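Glutamate racemase (Francisella tularensis subsp. tularensis, PDB 3OUT) belongs to the Asp/Glu/hydantoin racemase family, enzymes built on two alpha/beta parts, and is modelled with D-glutamic acid in its pocket. Local coordinates at residues B[236-241]-B[258-263]; B[38-43]-B[263-268]; B[177-182]-B[198-203]; B[140-145]-B[171-176]; B[27-32]-B[211-216]. All blocks are in the same frame, centred on the assembly; numbering follows the deposited sequence.

How the contacts relate
The chain has two parallel sheets, and contacts 1 to 4 divide between them. Contacts 1 and 2 lie on the six-stranded sheet with their centres about 9 Å apart; they share Val263, and Thr239 OG1 of contact 1 lies 2.7 Å from Asp40 OD1 of contact 2, a probable hydrogen bond. Contacts 3 and 4, also about 9 Å apart between centres, belong to the four-stranded sheet and meet through Ile199 O and His175 NE2. The pairs lie on opposite sides of the chain's centre, about 35 to 38 Å apart between centres. Contact 5 joins two helices, its centre about 22 Å from that of contact 1. D-glutamic acid comes nearest contact 2, about 8 Å from the Asp40 side chain.

Contact 1: B[236-241]-B[258-263]; sequences FYVTDI and QHLEIV
Val238 O is approached twice from 258-263: Val263 N, just past the strand, donates to Val238 O at 2.9 Å and nearly straight (170°), and Ile262 CA makes a CA-H...O contact with Val238 O at 3.3 Å. Bonds from Phe236 N to His259 O, Glu261 N to Phe236 O and Val238 N to Glu261 O complete a parallel ladder within a beta-alpha-beta unit whose helix is 245-253. On one face Tyr237 and Glu261 run side by side, ring and carboxylate planes 73° apart, and Val263 CG1 crosses to Tyr237 CD1 at 3.5 Å. A water joins Tyr237 OH (2.8 Å) to Glu261 OE2 (3.0 Å), and Arg235 also hydrogen-bonds to that hydroxyl. On the other face Leu260 CD1 touches Phe236 CB and Val238 CG2, while Ile241 CD1 meets Leu260 CG tip to tip at 3.9 Å. The buried Glu261 carboxylate accepts from Leu243 N of the second subunit and Arg51 N of the third, which would help to stabilise its negative charge.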
# COMPACT_ATOMS: atom_id res chain seq x y z
N PHE B 236 9.35 -16.82 7.00
CA PHE B 236 8.30 -15.95 7.54
C PHE B 236 8.49 -14.64 6.83
O PHE B 236 9.45 -13.90 7.11
CB PHE B 236 8.38 -15.81 9.05
CG PHE B 236 8.24 -17.16 9.77
CD1 PHE B 236 9.33 -17.98 9.96
CD2 PHE B 236 6.99 -17.62 10.18
CE1 PHE B 236 9.19 -19.22 10.54
CE2 PHE B 236 6.87 -18.85 10.80
CZ PHE B 236 7.93 -19.63 10.98
N TYR B 237 7.61 -14.37 5.87
CA TYR B 237 7.65 -13.13 5.10
C TYR B 237 6.58 -12.19 5.61
O TYR B 237 5.41 -12.56 5.70
CB TYR B 237 7.38 -13.44 3.64
CG TYR B 237 8.54 -14.04 2.88
CD1 TYR B 237 9.84 -13.53 2.98
CD2 TYR B 237 8.31 -15.07 1.99
CE1 TYR B 237 10.89 -14.07 2.20
CE2 TYR B 237 9.31 -15.62 1.22
CZ TYR B 237 10.61 -15.12 1.33
OH TYR B 237 11.63 -15.64 0.51
N VAL B 238 6.99 -10.97 6.01
CA VAL B 238 6.07 -10.04 6.60
C VAL B 238 6.29 -8.64 6.03
O VAL B 238 7.43 -8.28 5.65
CB VAL B 238 6.20 -10.04 8.16
CG1 VAL B 238 5.78 -11.41 8.71
CG2 VAL B 238 7.64 -9.73 8.62
N THR B 239 5.22 -7.84 6.01
CA THR B 239 5.32 -6.47 5.48
C THR B 239 5.67 -5.42 6.54
O THR B 239 5.86 -4.27 6.21
CB THR B 239 4.00 -6.06 4.78
OG1 THR B 239 2.93 -6.23 5.69
CG2 THR B 239 3.77 -6.93 3.53
N ASP B 240 5.77 -5.84 7.80
CA ASP B 240 6.35 -4.96 8.84
C ASP B 240 6.91 -5.81 9.96
O ASP B 240 6.47 -6.95 10.16
CB ASP B 240 5.29 -4.04 9.42
CG ASP B 240 5.89 -2.88 10.20
OD1 ASP B 240 7.06 -2.54 9.87
OD2 ASP B 240 5.23 -2.38 11.15
N ILE B 241 7.89 -5.24 10.68
CA ILE B 241 8.44 -5.89 11.86
C ILE B 241 8.48 -4.82 12.95
O ILE B 241 9.51 -4.17 13.17
CB ILE B 241 9.82 -6.59 11.61
CG1 ILE B 241 9.64 -7.63 10.50
CG2 ILE B 241 10.34 -7.19 12.92
CD1 ILE B 241 10.94 -8.22 9.99
N GLN B 258 12.73 -18.36 12.99
CA GLN B 258 14.18 -18.25 12.77
C GLN B 258 14.54 -17.55 11.46
O GLN B 258 15.46 -16.72 11.49
CB GLN B 258 14.80 -19.64 12.80
CG GLN B 258 16.26 -19.72 12.33
CD GLN B 258 17.24 -19.19 13.33
OE1 GLN B 258 17.20 -17.99 13.72
NE2 GLN B 258 18.14 -20.07 13.78
N HIS B 259 13.84 -17.83 10.35
CA HIS B 259 14.14 -17.11 9.09
C HIS B 259 13.01 -16.12 8.77
O HIS B 259 11.94 -16.51 8.30
CB HIS B 259 14.41 -18.07 7.95
CG HIS B 259 15.51 -19.04 8.26
ND1 HIS B 259 15.27 -20.28 8.81
CD2 HIS B 259 16.85 -18.91 8.16
CE1 HIS B 259 16.43 -20.90 8.99
NE2 HIS B 259 17.40 -20.09 8.60
N LEU B 260 13.27 -14.86 9.07
CA LEU B 260 12.28 -13.77 9.03
C LEU B 260 12.78 -12.70 8.06
O LEU B 260 13.94 -12.30 8.13
CB LEU B 260 12.15 -13.17 10.42
CG LEU B 260 11.21 -12.05 10.70
CD1 LEU B 260 9.78 -12.47 10.35
CD2 LEU B 260 11.33 -11.60 12.15
N GLU B 261 11.92 -12.25 7.13
CA GLU B 261 12.36 -11.25 6.16
C GLU B 261 11.24 -10.22 5.90
O GLU B 261 10.07 -10.58 5.77
CB GLU B 261 12.84 -11.87 4.84
CG GLU B 261 13.14 -10.80 3.78
CD GLU B 261 13.90 -11.31 2.60
OE1 GLU B 261 14.86 -12.07 2.83
OE2 GLU B 261 13.63 -10.85 1.45
N ILE B 262 11.62 -8.93 5.90
CA ILE B 262 10.74 -7.84 5.53
C ILE B 262 10.59 -7.77 4.01
O ILE B 262 11.59 -7.69 3.27
CB ILE B 262 11.20 -6.50 6.20
CG1 ILE B 262 10.24 -5.35 5.92
CG2 ILE B 262 12.61 -6.08 5.78
CD1 ILE B 262 9.08 -5.34 6.79
N VAL B 263 9.35 -7.82 3.55
CA VAL B 263 9.01 -7.74 2.14
C VAL B 263 7.98 -6.63 1.92
O VAL B 263 7.43 -6.03 2.86
CB VAL B 263 8.45 -9.10 1.63
CG1 VAL B 263 9.49 -10.26 1.89
CG2 VAL B 263 7.10 -9.39 2.24
O HOH W 1 13.21 -13.45 -0.08
O HOH W 2 7.57 -3.39 3.64

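Contact 2: B[38-43]-B[263-268]; sequences FGDIAR and VSLDSY
This is a buried apolar contact between Phe38, near the end of strand 35-39, and Leu265 in the C-terminal tail that follows strand 259-262. The two side chains reach toward each other tip to tip, Phe38 CZ lying 3.7 Å from Leu265 CD2. Phe38 CG is anti to the backbone N (chi1 -163°). At the rim of the ring, Phe38 CE1 lies 3.8 Å from Val263 CG2. The other Leu265 methyl, CD1, lies 3.6 Å from Arg43 NH2. Strand 35-39 is an inner strand of the six-stranded parallel sheet, and the loop beyond it runs on to Pro45, Tyr46 and Gly47 of the D-glutamic acid pocket. In that loop Arg43 holds Asp40 in a side-on salt bridge, both nitrogens on one oxygen: NE binds the syn lone pair of Asp40 OD2 at 2.8 Å (159°), and NH2 reaches the same OD2 at 3.1 Å from 43° above the carboxylate plane. Tyr46 OH hydrogen-bonds to OD2 as well, and Thr239 OG1 to Asp40 OD1. On the tail, Asp266 N donates to Ser264 OG at 3.1 Å, an ST turn that leads into a type I turn from Leu265 to Tyr268.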
# COMPACT_ATOMS: atom_id res chain seq x y z
N PHE B 38 3.02 -15.96 5.21
CA PHE B 38 2.89 -14.54 4.86
C PHE B 38 2.02 -13.83 5.84
O PHE B 38 0.86 -14.21 6.03
CB PHE B 38 2.33 -14.31 3.46
CG PHE B 38 2.57 -12.91 2.93
CD1 PHE B 38 3.63 -12.67 2.08
CD2 PHE B 38 1.82 -11.84 3.38
CE1 PHE B 38 3.92 -11.38 1.66
CE2 PHE B 38 2.09 -10.55 2.95
CZ PHE B 38 3.16 -10.34 2.09
N GLY B 39 2.53 -12.76 6.43
CA GLY B 39 1.70 -11.92 7.27
C GLY B 39 1.83 -10.47 6.85
O GLY B 39 2.95 -9.93 6.78
N ASP B 40 0.70 -9.83 6.58
CA ASP B 40 0.64 -8.41 6.20
C ASP B 40 0.63 -7.54 7.45
O ASP B 40 -0.30 -6.75 7.69
CB ASP B 40 -0.60 -8.16 5.33
CG ASP B 40 -0.64 -6.80 4.71
OD1 ASP B 40 0.39 -6.07 4.68
OD2 ASP B 40 -1.76 -6.44 4.22
N ILE B 41 1.69 -7.66 8.22
CA ILE B 41 1.84 -6.96 9.52
C ILE B 41 1.71 -5.42 9.40
O ILE B 41 1.28 -4.75 10.34
CB ILE B 41 3.15 -7.38 10.25
CG1 ILE B 41 3.34 -8.91 10.28
CG2 ILE B 41 3.16 -6.87 11.70
CD1 ILE B 41 2.11 -9.73 10.79
N ALA B 42 2.09 -4.85 8.26
CA ALA B 42 1.98 -3.40 8.05
C ALA B 42 0.55 -2.88 8.11
O ALA B 42 0.34 -1.73 8.46
CB ALA B 42 2.62 -3.01 6.71
N ARG B 43 -0.43 -3.72 7.76
CA ARG B 43 -1.82 -3.22 7.58
C ARG B 43 -2.86 -3.92 8.44
O ARG B 43 -4.05 -3.60 8.33
CB ARG B 43 -2.18 -3.28 6.07
CG ARG B 43 -1.16 -2.62 5.21
CD ARG B 43 -1.56 -2.54 3.73
NE ARG B 43 -1.65 -3.86 3.09
CZ ARG B 43 -1.63 -4.08 1.80
NH1 ARG B 43 -1.57 -3.07 0.92
NH2 ARG B 43 -1.75 -5.35 1.37
N VAL B 263 9.35 -7.82 3.55
CA VAL B 263 9.01 -7.74 2.14
C VAL B 263 7.98 -6.63 1.92
O VAL B 263 7.43 -6.03 2.86
CB VAL B 263 8.45 -9.10 1.63
CG1 VAL B 263 9.49 -10.26 1.89
CG2 VAL B 263 7.10 -9.39 2.24
N SER B 264 7.78 -6.32 0.64
CA SER B 264 6.84 -5.32 0.20
C SER B 264 5.87 -5.87 -0.81
O SER B 264 6.23 -6.70 -1.69
CB SER B 264 7.61 -4.17 -0.44
OG SER B 264 6.72 -3.14 -0.83
N LEU B 265 4.62 -5.42 -0.68
CA LEU B 265 3.56 -5.69 -1.66
C LEU B 265 3.40 -4.54 -2.66
O LEU B 265 2.44 -4.56 -3.44
CB LEU B 265 2.26 -6.03 -0.96
CG LEU B 265 2.28 -7.37 -0.19
CD1 LEU B 265 0.99 -7.53 0.67
CD2 LEU B 265 2.49 -8.56 -1.12
N ASP B 266 4.32 -3.58 -2.68
CA ASP B 266 4.18 -2.41 -3.57
C ASP B 266 3.98 -2.79 -5.05
O ASP B 266 3.28 -2.08 -5.78
CB ASP B 266 5.40 -1.48 -3.46
CG ASP B 266 5.48 -0.72 -2.15
OD1 ASP B 266 4.49 -0.63 -1.39
OD2 ASP B 266 6.60 -0.15 -1.92
N SER B 267 4.63 -3.85 -5.50
CA SER B 267 4.55 -4.28 -6.91
C SER B 267 3.44 -5.25 -7.21
O SER B 267 3.39 -5.75 -8.33
CB SER B 267 5.87 -4.90 -7.39
OG SER B 267 6.91 -3.96 -7.23
N TYR B 268 2.55 -5.50 -6.26
CA TYR B 268 1.56 -6.56 -6.38
C TYR B 268 0.15 -6.03 -6.41
O TYR B 268 -0.14 -4.85 -6.11
CB TYR B 268 1.75 -7.62 -5.26
CG TYR B 268 2.97 -8.45 -5.46
CD1 TYR B 268 2.89 -9.60 -6.23
CD2 TYR B 268 4.21 -8.09 -4.95
CE1 TYR B 268 3.97 -10.38 -6.45
CE2 TYR B 268 5.34 -8.89 -5.18
CZ TYR B 268 5.20 -10.03 -5.93
OH TYR B 268 6.27 -10.84 -6.20
OXT TYR B 268 -0.76 -6.79 -6.78

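Contact 3: B[177-182]-B[198-203]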
# COMPACT_ATOMS: atom_id res chain seq x y z
N LYS B 177 -29.59 -18.78 24.26
CA LYS B 177 -29.74 -19.31 22.89
C LYS B 177 -29.63 -20.83 22.80
O LYS B 177 -29.86 -21.38 21.72
CB LYS B 177 -28.68 -18.70 21.93
CG LYS B 177 -28.64 -17.17 21.83
CD LYS B 177 -30.00 -16.58 21.46
CE LYS B 177 -29.90 -15.13 20.98
NZ LYS B 177 -29.80 -14.14 22.09
N ASN B 178 -29.25 -21.49 23.89
CA ASN B 178 -29.13 -22.94 23.92
C ASN B 178 -28.22 -23.47 22.78
O ASN B 178 -28.54 -24.46 22.11
CB ASN B 178 -30.52 -23.60 23.86
CG ASN B 178 -31.45 -23.10 24.95
OD1 ASN B 178 -31.12 -23.17 26.13
ND2 ASN B 178 -32.63 -22.60 24.55
N ILE B 179 -27.08 -22.82 22.58
CA ILE B 179 -26.13 -23.34 21.58
C ILE B 179 -25.47 -24.65 22.03
O ILE B 179 -25.19 -24.87 23.23
CB ILE B 179 -25.07 -22.25 21.15
CG1 ILE B 179 -23.96 -22.08 22.18
CG2 ILE B 179 -25.75 -20.93 20.82
CD1 ILE B 179 -22.87 -20.98 21.76
N GLN B 180 -25.19 -25.53 21.06
CA GLN B 180 -24.50 -26.79 21.29
C GLN B 180 -22.99 -26.71 21.19
O GLN B 180 -22.27 -27.58 21.70
CB GLN B 180 -25.04 -27.84 20.35
CG GLN B 180 -26.51 -28.20 20.62
CD GLN B 180 -27.11 -29.05 19.54
OE1 GLN B 180 -27.18 -28.64 18.37
NE2 GLN B 180 -27.55 -30.25 19.91
N ALA B 181 -22.50 -25.68 20.49
CA ALA B 181 -21.07 -25.46 20.35
C ALA B 181 -20.88 -24.00 19.95
O ALA B 181 -21.81 -23.34 19.41
CB ALA B 181 -20.46 -26.35 19.27
N LEU B 182 -19.71 -23.49 20.25
CA LEU B 182 -19.32 -22.12 19.91
C LEU B 182 -18.08 -22.20 19.03
O LEU B 182 -17.02 -22.69 19.47
CB LEU B 182 -18.99 -21.32 21.18
CG LEU B 182 -18.62 -19.85 20.90
CD1 LEU B 182 -19.78 -18.97 20.36
CD2 LEU B 182 -18.03 -19.17 22.13
N LYS B 198 -15.16 -20.43 31.06
CA LYS B 198 -15.73 -20.00 32.38
C LYS B 198 -17.08 -19.29 32.25
O LYS B 198 -17.94 -19.40 33.14
CB LYS B 198 -14.80 -19.02 33.12
CG LYS B 198 -13.63 -19.56 33.91
CD LYS B 198 -12.86 -18.37 34.50
CE LYS B 198 -11.87 -18.74 35.60
NZ LYS B 198 -10.75 -19.60 35.09
N ILE B 199 -17.26 -18.53 31.17
CA ILE B 199 -18.47 -17.74 30.94
C ILE B 199 -19.57 -18.53 30.23
O ILE B 199 -20.77 -18.39 30.53
CB ILE B 199 -18.14 -16.50 30.06
CG1 ILE B 199 -16.94 -15.70 30.62
CG2 ILE B 199 -19.36 -15.64 29.86
CD1 ILE B 199 -16.95 -15.42 32.12
N LEU B 200 -19.18 -19.35 29.26
CA LEU B 200 -20.11 -20.04 28.41
C LEU B 200 -19.67 -21.48 28.32
O LEU B 200 -18.77 -21.83 27.56
CB LEU B 200 -20.15 -19.35 27.04
CG LEU B 200 -21.27 -19.75 26.10
CD1 LEU B 200 -22.61 -19.29 26.71
CD2 LEU B 200 -21.05 -19.14 24.72
N ASP B 201 -20.33 -22.31 29.11
CA ASP B 201 -19.96 -23.70 29.29
C ASP B 201 -20.51 -24.57 28.15
O ASP B 201 -21.48 -25.33 28.32
CB ASP B 201 -20.51 -24.17 30.64
CG ASP B 201 -20.00 -25.54 31.02
OD1 ASP B 201 -18.84 -25.88 30.67
OD2 ASP B 201 -20.78 -26.28 31.68
N VAL B 202 -19.91 -24.43 26.97
CA VAL B 202 -20.28 -25.25 25.81
C VAL B 202 -19.04 -25.69 25.07
O VAL B 202 -17.96 -25.15 25.31
CB VAL B 202 -21.22 -24.47 24.87
CG1 VAL B 202 -22.47 -24.06 25.59
CG2 VAL B 202 -20.52 -23.26 24.30
N LYS B 203 -19.18 -26.67 24.17
CA LYS B 203 -18.07 -27.17 23.38
C LYS B 203 -17.50 -26.01 22.54
O LYS B 203 -18.24 -25.36 21.84
CB LYS B 203 -18.54 -28.30 22.47
CG LYS B 203 -17.50 -28.87 21.49
CD LYS B 203 -17.96 -30.22 20.84
CE LYS B 203 -18.71 -30.09 19.46
NZ LYS B 203 -19.58 -31.29 19.01
O HOH W 3 -21.64 -28.15 24.29
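Ile179 lays its CD1 methyl against Leu200 CD2 at 3.9 Å, the two side chains crossing at about a right angle. The Ile179 chain is extended at chi2 (180°), with CD1 anti to CA, and this methyl also lies 4.1 Å from Val202 CG2. Leu182 closes the apolar patch from further along the chain: its CD2 meets Leu200 CD2 at 4.0 Å, and its CB packs on Val202 CG2. Leu200 CD2 thus lies against both Ile179 and Leu182, and Phe174 also touches Leu200. The backbones join where Leu182 N donates to Lys203 O at 2.9 Å, close to straight at 164°. Two residues earlier on the first segment, water 3 donates to Gln180 O at 2.7 Å and accepts from Lys203 N at 2.9 Å, bridging the two segments. Lys203, on the exposed side, bends at chi3 (93°), which sets its CE 4.1 Å from Ala181 CB. An inverse gamma turn centred on Asp201, closed by Val202 N to Leu200 O, leads the chain from helix 193-199 into strand 203-205. Together these elements form a parallel beta-alpha-beta crossover at the edge of the four-stranded sheet.

Contact 4: B[140-145]-B[171-176]; sequences EVYSNP and LSYFHD
Tyr142 and Tyr173 cross at about a right angle, the Tyr173 hydroxyl lying in the plane of the Tyr142 ring at its edge, with Tyr173 OH 3.6 Å from Tyr142 CD1. Beside it Tyr142 O meets the rim of the Phe174 ring in plane, 3.5 Å from Phe174 CE1. Asn144 CB approaches both rings of the turn obliquely, 3.8 Å from Tyr173 CD2 and 3.9 Å from Phe174 CZ. The Asn144 amide is turned only 29° from the Tyr173 ring plane. These residues join strand 140-145, an outermost strand of the four-stranded parallel sheet, to the turn that follows helix 161-171. Tyr173 itself sets an edge against one face of Phe174, its CD2 over the centre of that ring. Water 4 accepts from Ser143 N at 2.9 Å and lies 2.6 Å from Tyr173 OH, tying the hydroxyl to the strand. Further out, Asn144 ND2 is hydrogen-bonded to Tyr170 O, Lys177 makes a cation-pi contact with Tyr173, and Phe174 packs on Ile117 and Ile179.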
# COMPACT_ATOMS: atom_id res chain seq x y z
N GLU B 140 -29.63 -23.63 13.27
CA GLU B 140 -29.81 -22.32 13.87
C GLU B 140 -28.42 -21.79 14.15
O GLU B 140 -27.66 -22.43 14.88
CB GLU B 140 -30.59 -22.43 15.19
CG GLU B 140 -31.99 -22.87 15.00
CD GLU B 140 -32.71 -23.14 16.30
OE1 GLU B 140 -32.07 -23.45 17.34
OE2 GLU B 140 -33.94 -23.07 16.27
N VAL B 141 -28.10 -20.65 13.55
CA VAL B 141 -26.77 -20.01 13.73
C VAL B 141 -26.90 -18.63 14.38
O VAL B 141 -27.61 -17.77 13.88
CB VAL B 141 -26.02 -19.88 12.40
CG1 VAL B 141 -24.60 -19.27 12.64
CG2 VAL B 141 -25.90 -21.23 11.69
N TYR B 142 -26.28 -18.49 15.55
CA TYR B 142 -26.24 -17.23 16.29
C TYR B 142 -24.80 -16.68 16.24
O TYR B 142 -23.85 -17.37 16.58
CB TYR B 142 -26.62 -17.47 17.73
CG TYR B 142 -28.07 -17.86 17.90
CD1 TYR B 142 -29.08 -16.90 17.87
CD2 TYR B 142 -28.40 -19.17 18.09
CE1 TYR B 142 -30.42 -17.26 18.05
CE2 TYR B 142 -29.73 -19.56 18.26
CZ TYR B 142 -30.72 -18.61 18.24
OH TYR B 142 -32.02 -19.05 18.44
N SER B 143 -24.68 -15.44 15.77
CA SER B 143 -23.37 -14.85 15.55
C SER B 143 -23.23 -13.55 16.31
O SER B 143 -24.19 -12.75 16.37
CB SER B 143 -23.21 -14.57 14.06
OG SER B 143 -23.27 -15.75 13.27
N ASN B 144 -22.05 -13.32 16.87
CA ASN B 144 -21.77 -12.05 17.57
C ASN B 144 -20.31 -11.64 17.37
O ASN B 144 -19.43 -12.41 17.65
CB ASN B 144 -22.08 -12.17 19.06
CG ASN B 144 -22.38 -10.81 19.71
OD1 ASN B 144 -23.01 -9.95 19.10
ND2 ASN B 144 -21.96 -10.65 20.98
N PRO B 145 -20.08 -10.37 16.92
CA PRO B 145 -18.69 -9.91 16.81
C PRO B 145 -18.05 -9.66 18.19
O PRO B 145 -18.75 -9.34 19.16
CB PRO B 145 -18.82 -8.62 16.01
CG PRO B 145 -20.13 -8.14 16.23
CD PRO B 145 -21.02 -9.33 16.52
N LEU B 171 -20.21 -12.39 25.22
CA LEU B 171 -20.77 -13.76 25.24
C LEU B 171 -22.12 -13.86 25.93
O LEU B 171 -22.79 -14.90 25.80
CB LEU B 171 -19.78 -14.72 25.91
CG LEU B 171 -18.44 -14.91 25.24
CD1 LEU B 171 -17.52 -15.68 26.10
CD2 LEU B 171 -18.59 -15.57 23.85
N SER B 172 -22.53 -12.81 26.63
CA SER B 172 -23.83 -12.80 27.29
C SER B 172 -24.97 -12.96 26.27
O SER B 172 -26.01 -13.55 26.60
CB SER B 172 -24.00 -11.52 28.12
OG SER B 172 -23.91 -10.37 27.30
N TYR B 173 -24.77 -12.48 25.05
CA TYR B 173 -25.71 -12.68 23.94
C TYR B 173 -26.14 -14.15 23.80
O TYR B 173 -27.26 -14.38 23.37
CB TYR B 173 -25.10 -12.19 22.63
CG TYR B 173 -25.84 -12.55 21.37
CD1 TYR B 173 -27.02 -11.92 21.03
CD2 TYR B 173 -25.35 -13.52 20.49
CE1 TYR B 173 -27.69 -12.24 19.85
CE2 TYR B 173 -26.02 -13.84 19.33
CZ TYR B 173 -27.17 -13.20 19.01
OH TYR B 173 -27.83 -13.50 17.85
N PHE B 174 -25.27 -15.10 24.15
CA PHE B 174 -25.53 -16.53 23.91
C PHE B 174 -26.25 -17.22 25.05
O PHE B 174 -26.66 -18.36 24.91
CB PHE B 174 -24.24 -17.30 23.61
CG PHE B 174 -23.55 -16.84 22.36
CD1 PHE B 174 -24.01 -17.23 21.14
CD2 PHE B 174 -22.44 -16.02 22.43
CE1 PHE B 174 -23.38 -16.81 19.97
CE2 PHE B 174 -21.81 -15.59 21.29
CZ PHE B 174 -22.28 -15.98 20.05
N HIS B 175 -26.38 -16.56 26.20
CA HIS B 175 -26.85 -17.30 27.38
C HIS B 175 -28.25 -17.89 27.21
O HIS B 175 -28.49 -19.01 27.69
CB HIS B 175 -26.76 -16.45 28.65
CG HIS B 175 -25.38 -16.40 29.21
ND1 HIS B 175 -24.84 -15.24 29.74
CD2 HIS B 175 -24.43 -17.35 29.32
CE1 HIS B 175 -23.60 -15.49 30.15
NE2 HIS B 175 -23.33 -16.76 29.90
N ASP B 176 -29.14 -17.20 26.52
CA ASP B 176 -30.50 -17.73 26.32
C ASP B 176 -30.68 -18.50 24.99
O ASP B 176 -31.81 -18.85 24.64
CB ASP B 176 -31.54 -16.60 26.40
CG ASP B 176 -31.48 -15.65 25.22
OD1 ASP B 176 -30.49 -15.68 24.49
OD2 ASP B 176 -32.41 -14.84 25.03
O HOH W 4 -27.18 -14.00 15.37

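Contact 5: B[27-32]-B[211-216]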
# COMPACT_ATOMS: atom_id res chain seq x y z
N MSE B 27 3.61 -28.23 11.15
CA MSE B 27 4.89 -28.77 11.57
C MSE B 27 4.71 -30.04 12.40
O MSE B 27 5.65 -30.82 12.56
CB MSE B 27 5.68 -27.73 12.37
CG MSE B 27 6.31 -26.64 11.52
SE MSE B 27 7.18 -25.26 12.59
CE MSE B 27 5.65 -24.71 13.67
N SER B 28 3.50 -30.24 12.91
CA SER B 28 3.22 -31.42 13.72
C SER B 28 2.69 -32.61 12.93
O SER B 28 2.78 -33.69 13.41
CB SER B 28 2.25 -31.10 14.86
OG SER B 28 0.93 -31.07 14.41
N ILE B 29 2.15 -32.36 11.73
CA ILE B 29 1.58 -33.45 10.90
C ILE B 29 2.34 -33.67 9.59
O ILE B 29 2.20 -34.73 8.97
CB ILE B 29 0.06 -33.30 10.62
CG1 ILE B 29 -0.26 -32.05 9.81
CG2 ILE B 29 -0.74 -33.27 11.91
CD1 ILE B 29 -1.75 -31.86 9.54
N LEU B 30 3.12 -32.66 9.18
CA LEU B 30 3.86 -32.67 7.91
C LEU B 30 5.27 -32.14 8.16
O LEU B 30 5.67 -31.10 7.64
CB LEU B 30 3.12 -31.84 6.86
CG LEU B 30 1.87 -32.42 6.22
CD1 LEU B 30 1.02 -31.36 5.56
CD2 LEU B 30 2.37 -33.50 5.20
N PRO B 31 6.06 -32.85 8.97
CA PRO B 31 7.33 -32.31 9.40
C PRO B 31 8.41 -32.18 8.33
O PRO B 31 9.40 -31.50 8.60
CB PRO B 31 7.80 -33.35 10.45
CG PRO B 31 7.07 -34.56 10.05
CD PRO B 31 5.74 -34.12 9.65
N ASN B 32 8.20 -32.78 7.15
CA ASN B 32 9.18 -32.71 6.06
C ASN B 32 8.85 -31.64 5.05
O ASN B 32 9.60 -31.51 4.11
CB ASN B 32 9.30 -34.02 5.27
CG ASN B 32 9.65 -35.22 6.12
OD1 ASN B 32 10.45 -35.16 7.04
ND2 ASN B 32 9.04 -36.36 5.76
N ALA B 211 -8.25 -27.53 9.58
CA ALA B 211 -7.78 -26.96 8.31
C ALA B 211 -6.45 -27.57 7.87
O ALA B 211 -6.25 -27.94 6.71
CB ALA B 211 -7.69 -25.35 8.40
N SER B 212 -5.53 -27.69 8.82
CA SER B 212 -4.25 -28.33 8.52
C SER B 212 -4.41 -29.78 8.05
O SER B 212 -3.76 -30.21 7.11
CB SER B 212 -3.32 -28.23 9.72
OG SER B 212 -3.17 -26.87 10.10
N LYS B 213 -5.29 -30.53 8.73
CA LYS B 213 -5.61 -31.91 8.31
C LYS B 213 -6.21 -32.01 6.93
O LYS B 213 -5.90 -32.96 6.20
CB LYS B 213 -6.51 -32.57 9.34
CG LYS B 213 -5.77 -32.75 10.64
CD LYS B 213 -6.45 -33.69 11.57
CE LYS B 213 -7.81 -33.32 11.95
NZ LYS B 213 -8.38 -34.35 12.90
N MSE B 214 -7.05 -31.04 6.56
CA MSE B 214 -7.61 -30.98 5.22
C MSE B 214 -6.49 -30.83 4.19
O MSE B 214 -6.53 -31.45 3.13
CB MSE B 214 -8.69 -29.87 5.09
CG MSE B 214 -9.95 -30.21 5.83
SE MSE B 214 -11.15 -28.70 5.74
CE MSE B 214 -12.85 -29.69 5.82
N LEU B 215 -5.51 -29.98 4.48
CA LEU B 215 -4.38 -29.82 3.59
C LEU B 215 -3.56 -31.12 3.53
O LEU B 215 -3.24 -31.56 2.46
CB LEU B 215 -3.51 -28.64 4.02
CG LEU B 215 -2.26 -28.43 3.16
CD1 LEU B 215 -2.60 -28.38 1.68
CD2 LEU B 215 -1.56 -27.16 3.57
N TYR B 216 -3.28 -31.75 4.67
CA TYR B 216 -2.61 -33.06 4.69
C TYR B 216 -3.34 -34.07 3.76
O TYR B 216 -2.70 -34.72 2.92
CB TYR B 216 -2.52 -33.66 6.11
CG TYR B 216 -2.00 -35.07 6.03
CD1 TYR B 216 -0.64 -35.33 5.99
CD2 TYR B 216 -2.88 -36.13 5.94
CE1 TYR B 216 -0.16 -36.63 5.85
CE2 TYR B 216 -2.42 -37.44 5.80
CZ TYR B 216 -1.05 -37.68 5.75
OH TYR B 216 -0.60 -38.97 5.61
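Ile29, in the weakly bonded last turn of helix 20-29, pushes its CD1 methyl against helix 208-221. The end of helix 20-29 abuts helix 208-221 in the alpha/beta layering of the six-stranded sheet: helix 208-221 also touches strand 72-75 through Ala211 and Leu215, and helix 100-106 through Ala211 and Met214, the latter modelled as selenomethionine. The Ile29 chain is extended at chi2 (-179°), placing CD1 anti to CA. There the methyl lies 3.6 Å from Ser212 O, 4.0 Å from Ser212 CB and 3.9 Å from Tyr216 CB, so it sits between residues one turn apart, Ser212 and Tyr216. Ser212 O is already engaged as acceptor for Tyr216 N at 2.9 Å, the ordinary helical bond; the methyl therefore meets a carbonyl oxygen whose hydrogen bond is made within the helix. Ser212 OG, for its part, is hydrogen-bonded to Ser208 O one turn back. Leu30 follows, where the first segment has left its helix, and is the only other residue of 27-32 that touches 211-216. Its side chain meets Tyr216 at the ring edge, Leu30 CG lying in the ring plane 3.8 Å from Tyr216 CD1. Leu30 CD2 comes to 3.6 Å from Tyr216 CD1, while Leu30 CD1 reaches Tyr216 CA at 4.1 Å.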